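Long-range contacts in hypothetical protein CNAG_02591 (Cryptococcus neoformans, PDB 4P5N), which is of uncertain biochemical function but may play a role in primary metabolism and affects the virulence of this fungus in mammals: residues V47-F55 / V63-T71; N12-Y20 / E29-T37. All coordinates share one frame; numbering follows the deposited sequence.

Interaction 1: residues V47-F55 / V63-T71; sequences VKNPPKVLF and VAHNPGTLT. With SO4 (sulfate ion), chain H; SO4 (sulfate ion), chain E; SO4 (sulfate ion), chain O.
Lys52 NZ is gripped from several sides: it lies within bonding distance of Asn66 OD1 across the contact, at 2.7 Å, of the backbone O atoms of Lys48 and Asn49, and of a sulfate oxygen, so its three protons must be shared among four acceptors. NZ approaches OD1 tilted 20° from the plane of the amide carbonyl, and it sits above the carbonyl plane of Asn49. Two bends in the lysine chain (chi2 -68°, chi4 -77°) turn its end across the Asn66 side chain, bringing CD and CE close to OD1 as well. At the other end of that amide, ND2 donates to two sulfates, 2.9 Å to O3 of the one that Lys52 and Asn49 also bind; these ions probably come from the crystallisation liquor.

Next to this polar cluster along the strands, the segments form an antiparallel ladder. Val53 N reaches His65 O at 2.8 Å, and the return bond from His65 N, with the pair of bonds joining Phe55 and Val63, makes these the hydrogen-bonded pairs. Their side chains share one sheet face, where Val63 CB lies over the Phe55 ring, 4.2 Å from its centroid, in a CH-pi contact; His65 CB instead meets the ring edge. Leu54 CD2 presses tightly on Ala64 CB, 3.5 Å away, on the reverse face. Beyond the ladder Pro51 and Pro67 cross at about a right angle, CG to CG at 3.6 Å. His65 ND1 donates to Asn66 O at 2.8 Å, in the ring plane and on a lone pair, which should help fix the ring's rotation while NE2 binds cadmium with Thr21.

Strand 26-36 flanks strand 52-56 on its other edge, with Val32 against Val53; Val19 of strand 18-23 touches Phe55 and Leu70, and Val47 touches Ala42 of helix 39-44.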
loop_
_atom_site.group_PDB
_atom_site.type_symbol
_atom_site.label_atom_id
_atom_site.label_comp_id
_atom_site.label_asym_id
_atom_site.label_seq_id
_atom_site.Cartn_x
_atom_site.Cartn_y
_atom_site.Cartn_z
ATOM N N VAL A 47 0.721 6.262 0.632
ATOM C CA VAL A 47 0.179 5.466 1.733
ATOM C C VAL A 47 -0.588 6.370 2.688
ATOM O O VAL A 47 -0.555 7.587 2.540
ATOM C CB VAL A 47 1.261 4.636 2.475
ATOM C CG1 VAL A 47 1.975 3.713 1.488
ATOM C CG2 VAL A 47 2.271 5.521 3.188
ATOM N N LYS A 48 -1.271 5.766 3.654
ATOM C CA LYS A 48 -2.127 6.502 4.583
ATOM C C LYS A 48 -1.770 6.154 6.010
ATOM O O LYS A 48 -1.230 5.065 6.279
ATOM C CB LYS A 48 -3.595 6.144 4.357
ATOM C CG LYS A 48 -4.147 6.520 2.994
ATOM C CD LYS A 48 -5.549 5.970 2.784
ATOM C CE LYS A 48 -6.602 6.887 3.383
ATOM N NZ LYS A 48 -7.907 6.647 2.717
ATOM N N ASN A 49 -2.107 7.068 6.914
ATOM C CA ASN A 49 -2.061 6.829 8.353
ATOM C C ASN A 49 -0.659 6.420 8.843
ATOM O O ASN A 49 -0.423 5.272 9.258
ATOM C CB ASN A 49 -3.104 5.767 8.718
ATOM C CG ASN A 49 -3.099 5.423 10.186
ATOM O OD1 ASN A 49 -2.773 6.265 11.043
ATOM N ND2 ASN A 49 -3.466 4.183 10.499
ATOM N N PRO A 50 0.283 7.368 8.828
ATOM C CA PRO A 50 1.588 7.083 9.430
ATOM C C PRO A 50 1.466 6.879 10.944
ATOM O O PRO A 50 0.502 7.345 11.571
ATOM C CB PRO A 50 2.395 8.349 9.093
ATOM C CG PRO A 50 1.352 9.443 9.019
ATOM C CD PRO A 50 0.169 8.764 8.369
ATOM N N PRO A 51 2.417 6.156 11.543
ATOM C CA PRO A 51 3.590 5.573 10.880
ATOM C C PRO A 51 3.292 4.331 10.040
ATOM O O PRO A 51 2.382 3.541 10.356
ATOM C CB PRO A 51 4.518 5.221 12.054
ATOM C CG PRO A 51 3.586 4.955 13.209
ATOM C CD PRO A 51 2.435 5.944 13.004
ATOM N N LYS A 52 4.041 4.194 8.949
ATOM C CA LYS A 52 3.967 2.999 8.109
ATOM C C LYS A 52 5.362 2.482 7.822
ATOM O O LYS A 52 6.276 3.266 7.562
ATOM C CB LYS A 52 3.276 3.301 6.778
ATOM C CG LYS A 52 1.768 3.377 6.873
ATOM C CD LYS A 52 1.146 2.024 7.183
ATOM C CE LYS A 52 -0.347 2.070 6.919
ATOM N NZ LYS A 52 -1.094 2.773 8.004
ATOM N N VAL A 53 5.511 1.164 7.886
ATOM C CA VAL A 53 6.741 0.482 7.519
ATOM C C VAL A 53 6.505 -0.055 6.106
ATOM O O VAL A 53 5.569 -0.807 5.872
ATOM C CB VAL A 53 7.054 -0.663 8.516
ATOM C CG1 VAL A 53 8.314 -1.433 8.122
ATOM C CG2 VAL A 53 7.252 -0.112 9.924
ATOM N N LEU A 54 7.361 0.345 5.169
ATOM C CA LEU A 54 7.249 -0.105 3.783
ATOM C C LEU A 54 8.274 -1.202 3.548
ATOM O O LEU A 54 9.462 -0.998 3.801
ATOM C CB LEU A 54 7.492 1.045 2.792
ATOM C CG LEU A 54 6.729 2.367 2.979
ATOM C CD1 LEU A 54 6.791 3.252 1.739
ATOM C CD2 LEU A 54 5.290 2.190 3.434
ATOM N N PHE A 55 7.804 -2.365 3.098
ATOM C CA PHE A 55 8.688 -3.491 2.786
ATOM C C PHE A 55 8.135 -4.328 1.653
ATOM O O PHE A 55 6.939 -4.295 1.377
ATOM C CB PHE A 55 8.969 -4.373 4.033
ATOM C CG PHE A 55 7.766 -5.143 4.580
ATOM C CD1 PHE A 55 6.804 -4.527 5.390
ATOM C CD2 PHE A 55 7.648 -6.516 4.355
ATOM C CE1 PHE A 55 5.740 -5.259 5.927
ATOM C CE2 PHE A 55 6.595 -7.254 4.887
ATOM C CZ PHE A 55 5.639 -6.630 5.681
ATOM N N VAL A 63 4.318 -3.874 0.490
ATOM C CA VAL A 63 3.373 -3.781 1.615
ATOM C C VAL A 63 3.674 -2.523 2.436
ATOM O O VAL A 63 4.829 -2.141 2.625
ATOM C CB VAL A 63 3.479 -5.042 2.528
ATOM C CG1 VAL A 63 2.569 -4.951 3.753
ATOM C CG2 VAL A 63 3.177 -6.301 1.724
ATOM N N ALA A 64 2.626 -1.857 2.910
ATOM C CA ALA A 64 2.778 -0.752 3.857
ATOM C C ALA A 64 2.018 -1.144 5.116
ATOM O O ALA A 64 0.788 -1.356 5.062
ATOM C CB ALA A 64 2.220 0.540 3.277
ATOM N N HIS A 65 2.730 -1.289 6.235
ATOM C CA HIS A 65 2.108 -1.849 7.437
ATOM C C HIS A 65 2.423 -1.028 8.679
ATOM O O HIS A 65 3.532 -0.519 8.832
ATOM C CB HIS A 65 2.610 -3.281 7.645
ATOM C CG HIS A 65 1.727 -4.131 8.511
ATOM N ND1 HIS A 65 1.691 -4.031 9.890
ATOM C CD2 HIS A 65 0.855 -5.113 8.186
ATOM C CE1 HIS A 65 0.834 -4.914 10.374
ATOM N NE2 HIS A 65 0.319 -5.591 9.362
ATOM N N ASN A 66 1.456 -0.916 9.582
ATOM C CA ASN A 66 1.721 -0.252 10.845
ATOM C C ASN A 66 2.834 -0.969 11.625
ATOM O O ASN A 66 2.901 -2.184 11.622
ATOM C CB ASN A 66 0.457 -0.253 11.675
ATOM C CG ASN A 66 -0.644 0.562 11.037
ATOM O OD1 ASN A 66 -0.375 1.479 10.269
ATOM N ND2 ASN A 66 -1.893 0.255 11.388
ATOM N N PRO A 67 3.685 -0.209 12.324
ATOM C CA PRO A 67 4.833 -0.844 13.001
ATOM C C PRO A 67 4.442 -1.627 14.239
ATOM O O PRO A 67 5.084 -2.619 14.574
ATOM C CB PRO A 67 5.715 0.353 13.398
ATOM C CG PRO A 67 4.767 1.536 13.425
ATOM C CD PRO A 67 3.770 1.263 12.329
ATOM N N GLY A 68 3.410 -1.167 14.935
ATOM C CA GLY A 68 3.088 -1.702 16.256
ATOM C C GLY A 68 2.461 -3.076 16.258
ATOM O O GLY A 68 2.252 -3.665 17.318
ATOM N N THR A 69 2.163 -3.602 15.075
ATOM C CA THR A 69 1.564 -4.930 14.954
ATOM C C THR A 69 2.427 -5.829 14.083
ATOM O O THR A 69 1.992 -6.893 13.631
ATOM C CB THR A 69 0.169 -4.847 14.333
ATOM O OG1 THR A 69 0.246 -4.028 13.157
ATOM C CG2 THR A 69 -0.793 -4.229 15.327
ATOM N N LEU A 70 3.656 -5.418 13.829
ATOM C CA LEU A 70 4.545 -6.362 13.190
ATOM C C LEU A 70 5.712 -6.691 14.098
ATOM O O LEU A 70 5.909 -6.033 15.121
ATOM C CB LEU A 70 4.951 -5.921 11.799
ATOM C CG LEU A 70 5.583 -4.559 11.643
ATOM C CD1 LEU A 70 6.930 -4.471 12.361
ATOM C CD2 LEU A 70 5.784 -4.151 10.189
ATOM N N THR A 71 6.473 -7.717 13.728
ATOM C CA THR A 71 7.642 -8.121 14.504
ATOM C C THR A 71 8.899 -7.938 13.679
ATOM O O THR A 71 8.955 -8.386 12.533
ATOM C CB THR A 71 7.517 -9.583 14.973
ATOM O OG1 THR A 71 6.316 -9.725 15.726
ATOM C CG2 THR A 71 8.710 -10.016 15.859
HETATM S S SO4 H . -4.255 1.109 8.637
HETATM O O1 SO4 H . -5.538 0.576 8.104
HETATM O O2 SO4 H . -3.105 0.269 8.207
HETATM O O3 SO4 H . -4.311 1.214 10.109
HETATM O O4 SO4 H . -4.042 2.433 8.006
HETATM S S SO4 E . -2.723 -3.365 11.897
HETATM O O1 SO4 E . -4.149 -2.960 11.968
HETATM O O2 SO4 E . -2.649 -4.698 12.535
HETATM O O3 SO4 E . -1.872 -2.416 12.697
HETATM O O4 SO4 E . -2.344 -3.533 10.471
HETATM S S SO4 O . -9.477 7.961 0.188
HETATM O O1 SO4 O . -10.128 8.092 1.508
HETATM O O2 SO4 O . -10.045 6.784 -0.497
HETATM O O3 SO4 O . -8.035 7.715 0.372
HETATM O O4 SO4 O . -9.677 9.173 -0.638
#

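Interaction 2: residues N12-Y20 / E29-T37; sequences NINVGDTVY and EGQVADIVT. With CD (cadmium ion), chain D.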
loop_
_atom_site.group_PDB
_atom_site.type_symbol
_atom_site.label_atom_id
_atom_site.label_comp_id
_atom_site.label_asym_id
_atom_site.label_seq_id
_atom_site.Cartn_x
_atom_site.Cartn_y
_atom_site.Cartn_z
ATOM N N ASN A 12 13.297 -1.082 18.209
ATOM C CA ASN A 12 13.499 -0.114 17.141
ATOM C C ASN A 12 13.617 -0.798 15.782
ATOM O O ASN A 12 14.397 -1.756 15.620
ATOM C CB ASN A 12 14.757 0.720 17.421
ATOM C CG ASN A 12 14.645 1.542 18.705
ATOM O OD1 ASN A 12 13.557 2.003 19.064
ATOM N ND2 ASN A 12 15.773 1.763 19.382
ATOM N N ILE A 13 12.865 -0.301 14.803
ATOM C CA ILE A 13 12.892 -0.875 13.461
ATOM C C ILE A 13 13.833 -0.053 12.588
ATOM O O ILE A 13 13.737 1.159 12.550
ATOM C CB ILE A 13 11.483 -0.904 12.813
ATOM C CG1 ILE A 13 10.492 -1.703 13.683
ATOM C CG2 ILE A 13 11.573 -1.441 11.378
ATOM C CD1 ILE A 13 9.034 -1.480 13.311
ATOM N N ASN A 14 14.743 -0.728 11.893
ATOM C CA ASN A 14 15.691 -0.064 11.012
ATOM C C ASN A 14 15.458 -0.494 9.578
ATOM O O ASN A 14 15.060 -1.641 9.322
ATOM C CB ASN A 14 17.128 -0.412 11.412
ATOM C CG ASN A 14 17.474 0.051 12.809
ATOM O OD1 ASN A 14 17.163 1.182 13.205
ATOM N ND2 ASN A 14 18.137 -0.817 13.567
ATOM N N VAL A 15 15.732 0.418 8.648
ATOM C CA VAL A 15 15.779 0.080 7.228
ATOM C C VAL A 15 16.763 -1.075 7.025
ATOM O O VAL A 15 17.842 -1.086 7.613
ATOM C CB VAL A 15 16.135 1.310 6.370
ATOM C CG1 VAL A 15 16.455 0.896 4.942
ATOM C CG2 VAL A 15 14.983 2.311 6.407
ATOM N N GLY A 16 16.329 -2.069 6.247
ATOM C CA GLY A 16 17.082 -3.294 6.004
ATOM C C GLY A 16 16.760 -4.452 6.937
ATOM O O GLY A 16 17.195 -5.579 6.695
ATOM N N ASP A 17 15.995 -4.198 8.004
ATOM C CA ASP A 17 15.617 -5.276 8.924
ATOM C C ASP A 17 14.534 -6.141 8.300
ATOM O O ASP A 17 13.695 -5.661 7.517
ATOM C CB ASP A 17 15.038 -4.739 10.246
ATOM C CG ASP A 17 16.086 -4.093 11.158
ATOM O OD1 ASP A 17 17.277 -4.071 10.810
ATOM O OD2 ASP A 17 15.698 -3.601 12.258
ATOM N N THR A 18 14.536 -7.418 8.665
ATOM C CA THR A 18 13.446 -8.301 8.289
ATOM C C THR A 18 12.286 -8.109 9.246
ATOM O O THR A 18 12.456 -8.275 10.453
ATOM C CB THR A 18 13.853 -9.783 8.349
ATOM O OG1 THR A 18 15.028 -9.996 7.559
ATOM C CG2 THR A 18 12.734 -10.654 7.803
ATOM N N VAL A 19 11.117 -7.766 8.697
ATOM C CA VAL A 19 9.880 -7.662 9.486
ATOM C C VAL A 19 8.882 -8.745 9.069
ATOM O O VAL A 19 8.971 -9.290 7.967
ATOM C CB VAL A 19 9.242 -6.255 9.422
ATOM C CG1 VAL A 19 10.137 -5.253 10.132
ATOM C CG2 VAL A 19 8.930 -5.832 7.980
ATOM N N TYR A 20 7.915 -9.018 9.942
ATOM C CA TYR A 20 6.988 -10.129 9.785
ATOM C C TYR A 20 5.614 -9.740 10.321
ATOM O O TYR A 20 5.503 -9.174 11.403
ATOM C CB TYR A 20 7.518 -11.329 10.592
ATOM C CG TYR A 20 6.559 -12.488 10.731
ATOM C CD1 TYR A 20 5.599 -12.520 11.764
ATOM C CD2 TYR A 20 6.624 -13.572 9.856
ATOM C CE1 TYR A 20 4.730 -13.587 11.899
ATOM C CE2 TYR A 20 5.757 -14.652 9.988
ATOM C CZ TYR A 20 4.811 -14.656 11.006
ATOM O OH TYR A 20 3.954 -15.725 11.139
ATOM N N GLU A 29 6.535 -11.200 5.023
ATOM C CA GLU A 29 7.863 -11.128 5.611
ATOM C C GLU A 29 8.860 -10.614 4.585
ATOM O O GLU A 29 8.890 -11.109 3.459
ATOM C CB GLU A 29 8.292 -12.520 6.083
ATOM C CG GLU A 29 9.692 -12.567 6.673
ATOM C CD GLU A 29 10.066 -13.945 7.200
ATOM O OE1 GLU A 29 9.160 -14.706 7.611
ATOM O OE2 GLU A 29 11.276 -14.282 7.215
ATOM N N GLY A 30 9.663 -9.619 4.955
ATOM C CA GLY A 30 10.661 -9.059 4.021
ATOM C C GLY A 30 11.420 -7.903 4.645
ATOM O O GLY A 30 11.215 -7.568 5.818
ATOM N N GLN A 31 12.298 -7.280 3.871
ATOM C CA GLN A 31 13.191 -6.292 4.452
ATOM C C GLN A 31 12.615 -4.895 4.308
ATOM O O GLN A 31 12.063 -4.537 3.254
ATOM C CB GLN A 31 14.626 -6.383 3.876
ATOM C CG GLN A 31 15.513 -7.415 4.584
ATOM C CD GLN A 31 15.072 -8.826 4.286
ATOM O OE1 GLN A 31 14.513 -9.524 5.130
ATOM N NE2 GLN A 31 15.269 -9.233 3.041
ATOM N N VAL A 32 12.726 -4.130 5.389
ATOM C CA VAL A 32 12.249 -2.757 5.432
ATOM C C VAL A 32 12.988 -1.892 4.393
ATOM O O VAL A 32 14.232 -1.834 4.387
ATOM C CB VAL A 32 12.401 -2.166 6.852
ATOM C CG1 VAL A 32 11.919 -0.724 6.865
ATOM C CG2 VAL A 32 11.594 -2.995 7.867
ATOM N N ALA A 33 12.216 -1.230 3.528
ATOM C CA ALA A 33 12.753 -0.267 2.556
ATOM C C ALA A 33 12.683 1.163 3.049
ATOM O O ALA A 33 13.532 1.995 2.691
ATOM C CB ALA A 33 12.041 -0.391 1.221
ATOM N N ASP A 34 11.660 1.454 3.852
ATOM C CA ASP A 34 11.431 2.812 4.303
ATOM C C ASP A 34 10.486 2.821 5.497
ATOM O O ASP A 34 9.669 1.922 5.671
ATOM C CB ASP A 34 10.825 3.633 3.158
ATOM C CG ASP A 34 11.115 5.111 3.265
ATOM O OD1 ASP A 34 11.687 5.571 4.286
ATOM O OD2 ASP A 34 10.747 5.834 2.314
ATOM N N ILE A 35 10.629 3.851 6.321
ATOM C CA ILE A 35 9.774 4.074 7.467
ATOM C C ILE A 35 9.236 5.489 7.311
ATOM O O ILE A 35 9.991 6.461 7.303
ATOM C CB ILE A 35 10.573 3.910 8.772
ATOM C CG1 ILE A 35 11.122 2.481 8.870
ATOM C CG2 ILE A 35 9.701 4.218 9.975
ATOM C CD1 ILE A 35 12.142 2.261 9.959
ATOM N N VAL A 36 7.927 5.586 7.146
ATOM C CA VAL A 36 7.245 6.840 6.873
ATOM C C VAL A 36 6.603 7.333 8.169
ATOM O O VAL A 36 5.847 6.587 8.819
ATOM C CB VAL A 36 6.154 6.600 5.815
ATOM C CG1 VAL A 36 5.327 7.837 5.608
ATOM C CG2 VAL A 36 6.774 6.157 4.506
ATOM N N THR A 37 6.913 8.565 8.577
ATOM C CA THR A 37 6.448 9.036 9.894
ATOM C C THR A 37 5.683 10.350 9.893
ATOM O O THR A 37 5.321 10.831 10.959
ATOM C CB THR A 37 7.595 9.201 10.911
ATOM O OG1 THR A 37 8.569 10.104 10.387
ATOM C CG2 THR A 37 8.255 7.866 11.222
HETATM CD CD CD D . 11.753 8.027 3.600
#
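Val32 holds a beta turn with both polar atoms of its backbone: its O accepts from Gly16 N at 2.8 Å, and its N donates to Asp17 O. The turn, type II from Asn14 to Asp17, is closed by Asp17 N to Asn14 O and further tied by Asn14 N to Asp17 OD2 at 3.0 Å, a bond that meets the carboxylate from well above its plane (69° out). Gly16 takes the positive phi of the third turn position, 93°, where lacking a beta carbon spares a clash with the carbonyl O of Val15.

The side chain of Val32 packs against the turn, its CB near Asn14 O. Its CG2 meets Val19 CG1 at 3.5 Å and Ile13 CG2 at 3.8 Å, crossing each side chain at about a right angle. Ile35 CD1 comes up against Ile13 O at 3.2 Å, a close approach of a methyl to a carbonyl oxygen.

Past the turn, strand 18-20 pairs antiparallel with strand 29-36, and the bonds between Val19 and Gly30 mark the hydrogen-bonded pair. This is the first hairpin of a Tudor domain of the SH3 clan, and the 129° between the short strand axes is consistent with strong twist and bend of its strands. Side chains of Thr18, Tyr20, Glu29 and Gln31 share one face. There Glu29 CG stands anti to the backbone N, and the extended chain carries its carboxylate to the Tyr20 ring edge, with Glu29 OE1 3.6 Å from Tyr20 CD2; OE1 also forms a salt bridge with Lys27.

Further along, Ala33 and Asp34 both face Leu54, a classic beta bulge. Asp34 binds cadmium through both carboxylate oxygens, OD2 at 2.7 Å from the metal; Glu41 adds another ligand atom, and Lys45 donates to Asp34 OD2.

In the fold
From the N terminus, interaction 2 comes first: residues 12-20 meet 29-37, closing the short connection through the tip of hairpin 18-23/26-36. The chain then passes through helix 39-44 and enters interaction 1, which closes the loop between strands 52-56 and 62-65. The two contacts follow in series, neither nesting nor crossing. They share one antiparallel sheet because strands 26-36 and 52-56 are neighbours: Leu54 O lies 2.8 Å from Ala33 N, a probable hydrogen bond, and Leu54 N makes a similar one to Asp34 O. Leu70, near the end of interaction 1, returns to the first hairpin, its CB 3.3 Å from Tyr20 O.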